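Local coordinates for 1-deoxy-D-xylulose 5-phosphate reductoisomerase (Moraxella catarrhalis, PDB 4ZQG), which catalyses the NAD(P)H-dependent rearrangement and reduction of 1-deoxy-D-xylulose 5-phosphate to 2-C-methyl-D-erythritol 4-phosphate in the MEP pathway of isoprenoid synthesis, at residues Pro283-Leu288 against Glu292-Gly297; Lys371-Asp376 against Arg399-Ala404. One frame throughout, in Å; residues are numbered along the deposited sequence.

Contact 1 and contact 2 lie on opposite sides of the chain's centre, their centres about 41 Å apart, and share no helix or strand. Both are largely buried. In contact 1 a helix (283-288) meets the irregular chain that follows it (292-297), and the second subunit lies against both; the chemistry is mixed, with a histidine edge, a guanidinium face and small apolar groups. Contact 2 (371-376 with 399-404) joins two helices through aliphatic carbons, and no other protein chain of the assembly touches it. Its core is a pair of isoleucines, with one threonine at the exposed margin. Polar groups of both find partners beyond the two segments, but those of contact 1 include residues of the second subunit.

Contact 1 of 2, residues Pro283-Leu288 against Glu292-Gly297; sequences PIAHAL and ERIKSG
The imidazole edge of His286 points at the flat end of Arg293. CD2 of His286 lies 3.7 Å above the guanidinium plane of Arg293, over its centre, and is about equally far from CZ and NH1; the two planes are 57° apart, so this is an edge-to-face meeting and not a parallel stack. A chi1 of 168° turns the His286 ring away from its own backbone N and out to the arginine. One residue earlier on the helix, and three further along the loop, CB of Ala285 packs against CB of Ser296 at 3.6 Å, the closest approach of the two segments. Between these points Ile294 lays its CG1 beside the carbonyl oxygen of Ala285, 4.0 Å away, a loose van der Waals contact.

The polar ends are held from outside. Asn158 hydrogen-bonds ND1 of His286. Arg293 gives NH2 to Gln162 and NH1 to a salt bridge with Asp268 of the second subunit, and a cation-pi contact with Tyr266 of that subunit adds to its grip; these partners should fix the guanidinium in the orientation that His286 meets. OG of Ser296 hydrogen-bonds with Val298 N and with the backbone O of Asp268 of the second subunit. Glu292 divides its carboxylate between Arg32 and Ser179 of the second subunit.

Within the chain, Ile284 and Ala285 rest on helix 17-26, while Pro283 and His286 touch helix 155-162. The fosmidomycin and the NAD are each about 13 Å from the His286 side chain, too far for direct contact. What the arrangement amounts to is a helix and the extended loop leaving it, folded back against each other beside the Rossmann-type nucleotide-binding region and built into the dimer interface of the reductoisomerase.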
# COMPACT_ATOMS: atom_id res chain seq x y z
N PRO A 283 4.92 13.29 -0.21
CA PRO A 283 3.66 13.55 -0.90
C PRO A 283 3.70 14.69 -1.89
O PRO A 283 3.00 14.66 -2.90
CB PRO A 283 2.70 13.88 0.21
CG PRO A 283 3.54 14.10 1.41
CD PRO A 283 4.75 13.28 1.24
N ILE A 284 4.51 15.72 -1.62
CA ILE A 284 4.57 16.84 -2.56
C ILE A 284 5.20 16.31 -3.83
O ILE A 284 4.71 16.53 -4.90
CB ILE A 284 5.35 18.04 -1.96
CG1 ILE A 284 4.59 18.58 -0.76
CG2 ILE A 284 5.49 19.20 -2.98
CD1 ILE A 284 5.42 19.51 0.07
N ALA A 285 6.30 15.60 -3.68
CA ALA A 285 7.00 15.06 -4.82
C ALA A 285 6.11 14.16 -5.68
O ALA A 285 6.12 14.26 -6.90
CB ALA A 285 8.21 14.29 -4.34
N HIS A 286 5.36 13.28 -5.01
CA HIS A 286 4.40 12.40 -5.66
C HIS A 286 3.37 13.21 -6.43
O HIS A 286 3.06 12.91 -7.58
CB HIS A 286 3.64 11.55 -4.64
CG HIS A 286 2.45 10.86 -5.24
ND1 HIS A 286 1.16 11.35 -5.14
CD2 HIS A 286 2.36 9.72 -5.96
CE1 HIS A 286 0.34 10.57 -5.81
NE2 HIS A 286 1.04 9.57 -6.30
N ALA A 287 2.83 14.23 -5.78
CA ALA A 287 1.81 15.02 -6.41
C ALA A 287 2.36 15.87 -7.57
O ALA A 287 1.68 16.02 -8.58
CB ALA A 287 1.15 15.88 -5.37
N LEU A 288 3.58 16.41 -7.43
CA LEU A 288 4.20 17.18 -8.50
C LEU A 288 4.46 16.37 -9.74
O LEU A 288 4.21 16.83 -10.86
CB LEU A 288 5.53 17.76 -8.07
CG LEU A 288 5.46 19.09 -7.32
CD1 LEU A 288 6.83 19.42 -6.78
CD2 LEU A 288 4.98 20.20 -8.22
N GLU A 292 4.09 10.33 -13.09
CA GLU A 292 5.45 9.88 -12.90
C GLU A 292 5.90 10.03 -11.44
O GLU A 292 5.14 10.48 -10.57
CB GLU A 292 6.36 10.67 -13.80
CG GLU A 292 6.10 10.51 -15.28
CD GLU A 292 7.22 11.15 -16.08
OE1 GLU A 292 7.70 12.24 -15.71
OE2 GLU A 292 7.65 10.56 -17.08
N ARG A 293 7.13 9.60 -11.17
CA ARG A 293 7.73 9.80 -9.86
C ARG A 293 9.15 10.29 -10.02
O ARG A 293 9.79 10.04 -11.04
CB ARG A 293 7.73 8.50 -9.06
CG ARG A 293 6.35 7.88 -8.87
CD ARG A 293 6.26 7.27 -7.50
NE ARG A 293 4.99 6.62 -7.25
CZ ARG A 293 4.40 6.54 -6.05
NH1 ARG A 293 4.94 7.11 -4.97
NH2 ARG A 293 3.26 5.93 -5.94
N ILE A 294 9.63 10.96 -8.98
CA ILE A 294 10.92 11.64 -8.98
C ILE A 294 11.51 11.56 -7.58
O ILE A 294 10.76 11.43 -6.61
CB ILE A 294 10.77 13.12 -9.34
CG1 ILE A 294 9.74 13.78 -8.42
CG2 ILE A 294 10.32 13.25 -10.78
CD1 ILE A 294 9.68 15.26 -8.49
N LYS A 295 12.83 11.64 -7.48
CA LYS A 295 13.48 11.73 -6.17
C LYS A 295 12.95 12.94 -5.40
O LYS A 295 12.71 13.97 -5.99
CB LYS A 295 14.98 11.82 -6.34
CG LYS A 295 15.59 10.51 -6.75
CD LYS A 295 17.05 10.59 -7.15
CE LYS A 295 17.81 9.31 -6.83
NZ LYS A 295 19.28 9.52 -7.03
N SER A 296 12.74 12.80 -4.11
CA SER A 296 12.19 13.86 -3.29
C SER A 296 13.22 14.51 -2.33
O SER A 296 12.95 15.58 -1.75
CB SER A 296 11.13 13.27 -2.42
OG SER A 296 11.75 12.29 -1.64
N GLY A 297 14.36 13.87 -2.12
CA GLY A 297 15.32 14.37 -1.15
C GLY A 297 15.02 14.01 0.29
O GLY A 297 15.61 14.51 1.19

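Contact 2 of 2, residues Lys371-Asp376 against Arg399-Ala404; sequences KTIAQD and RKIATA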
# COMPACT_ATOMS: atom_id res chain seq x y z
N LYS A 371 -28.02 28.23 18.29
CA LYS A 371 -29.22 28.35 17.46
C LYS A 371 -29.03 29.34 16.30
O LYS A 371 -29.55 29.12 15.20
CB LYS A 371 -30.45 28.72 18.29
CG LYS A 371 -30.88 27.61 19.25
N THR A 372 -28.25 30.38 16.53
CA THR A 372 -28.00 31.39 15.48
C THR A 372 -27.09 30.86 14.38
O THR A 372 -27.22 31.23 13.21
CB THR A 372 -27.43 32.68 16.11
OG1 THR A 372 -28.31 33.06 17.16
CG2 THR A 372 -27.36 33.81 15.10
N ILE A 373 -26.17 29.98 14.74
CA ILE A 373 -25.36 29.34 13.74
C ILE A 373 -26.22 28.29 13.00
O ILE A 373 -26.32 28.30 11.78
CB ILE A 373 -24.08 28.76 14.39
CG1 ILE A 373 -23.13 29.92 14.70
CG2 ILE A 373 -23.39 27.75 13.49
CD1 ILE A 373 -22.09 29.63 15.76
N ALA A 374 -26.91 27.45 13.76
CA ALA A 374 -27.73 26.38 13.16
C ALA A 374 -28.77 26.82 12.11
O ALA A 374 -29.17 26.02 11.26
CB ALA A 374 -28.38 25.54 14.24
N GLN A 375 -29.21 28.08 12.14
CA GLN A 375 -30.13 28.57 11.10
C GLN A 375 -29.59 28.37 9.69
O GLN A 375 -30.38 28.22 8.76
CB GLN A 375 -30.51 30.05 11.24
CG GLN A 375 -30.36 30.69 12.61
CD GLN A 375 -30.75 32.18 12.70
OE1 GLN A 375 -31.62 32.56 13.48
NE2 GLN A 375 -30.09 33.02 11.93
N ASP A 376 -28.27 28.41 9.53
CA ASP A 376 -27.68 28.46 8.19
C ASP A 376 -27.23 27.08 7.71
O ASP A 376 -26.80 26.91 6.56
CB ASP A 376 -26.52 29.46 8.14
CG ASP A 376 -26.96 30.90 8.42
OD1 ASP A 376 -27.95 31.36 7.81
OD2 ASP A 376 -26.31 31.58 9.24
N ARG A 399 -17.18 33.69 13.06
CA ARG A 399 -16.09 34.53 13.64
C ARG A 399 -16.60 35.37 14.81
O ARG A 399 -16.10 35.24 15.92
CB ARG A 399 -15.35 35.36 12.57
CG ARG A 399 -14.11 34.64 12.03
CD ARG A 399 -13.49 35.25 10.77
NE ARG A 399 -13.03 34.23 9.80
CZ ARG A 399 -11.98 33.42 9.97
NH1 ARG A 399 -11.21 33.51 11.06
NH2 ARG A 399 -11.72 32.50 9.04
N LYS A 400 -17.65 36.14 14.57
CA LYS A 400 -18.29 36.97 15.62
C LYS A 400 -18.73 36.14 16.83
O LYS A 400 -18.39 36.47 17.96
CB LYS A 400 -19.49 37.72 15.03
CG LYS A 400 -20.40 38.40 16.06
CD LYS A 400 -21.89 38.19 15.78
CE LYS A 400 -22.32 38.90 14.50
NZ LYS A 400 -23.67 38.43 14.10
N ILE A 401 -19.46 35.04 16.59
CA ILE A 401 -20.13 34.31 17.67
C ILE A 401 -19.14 33.52 18.48
O ILE A 401 -19.24 33.45 19.71
CB ILE A 401 -21.24 33.41 17.12
CG1 ILE A 401 -22.33 34.27 16.52
CG2 ILE A 401 -21.84 32.57 18.23
CD1 ILE A 401 -23.51 33.51 16.01
N ALA A 402 -18.19 32.91 17.78
CA ALA A 402 -17.11 32.23 18.44
C ALA A 402 -16.32 33.21 19.31
O ALA A 402 -16.03 32.92 20.46
CB ALA A 402 -16.20 31.56 17.40
N THR A 403 -15.96 34.37 18.76
CA THR A 403 -15.32 35.41 19.58
C THR A 403 -16.14 35.70 20.82
O THR A 403 -15.60 35.78 21.91
CB THR A 403 -15.13 36.73 18.83
OG1 THR A 403 -14.37 36.52 17.64
CG2 THR A 403 -14.39 37.72 19.69
N ALA A 404 -17.46 35.84 20.64
CA ALA A 404 -18.36 36.08 21.77
C ALA A 404 -18.35 34.95 22.77
O ALA A 404 -18.36 35.19 23.95
CB ALA A 404 -19.78 36.33 21.30
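Ile401 reaches from helix 387-409 to the short helix 371-374, a helix-to-helix apolar contact within the helical C-terminal part of the reductoisomerase. All the touching atoms are carbon. Ile373 and Ile401 lie alongside each other, pointing opposite ways, so each end meets the other's stem: CG1 of Ile373 is 3.8 Å from CD1 of Ile401, and CD1 of Ile373 is 3.8 Å from CG2 of Ile401. In Ile401, CG1 stands anti to the carbonyl carbon (chi1 -66°) and chi2 is extended, which carries CD1 across to the short helix. There the same methyl also meets Thr372, whose CG2 lies 4.0 Å from CD1 of Ile401. Around this pair Ala338, Cys367 and Met394 close on Ile373, placing it among helices 333-351, 359-368 and 387-409.

Polar interactions lie beside the apolar patch. Lys397, a turn before Ile401 on the long helix, forms a salt bridge with OD2 of Asp376 and a hydrogen bond with the backbone O of Thr372, a second tie between the two helical elements. Arg399 makes salt bridges to Glu344 and Asp395. Its carbonyl oxygen takes two bonds from Thr403, which approach from opposite faces of the carbonyl plane: the backbone N of Thr403, 3.0 Å from Arg399 O, and OG1 of Thr403, 2.8 Å from it and 38° out of the carbonyl plane.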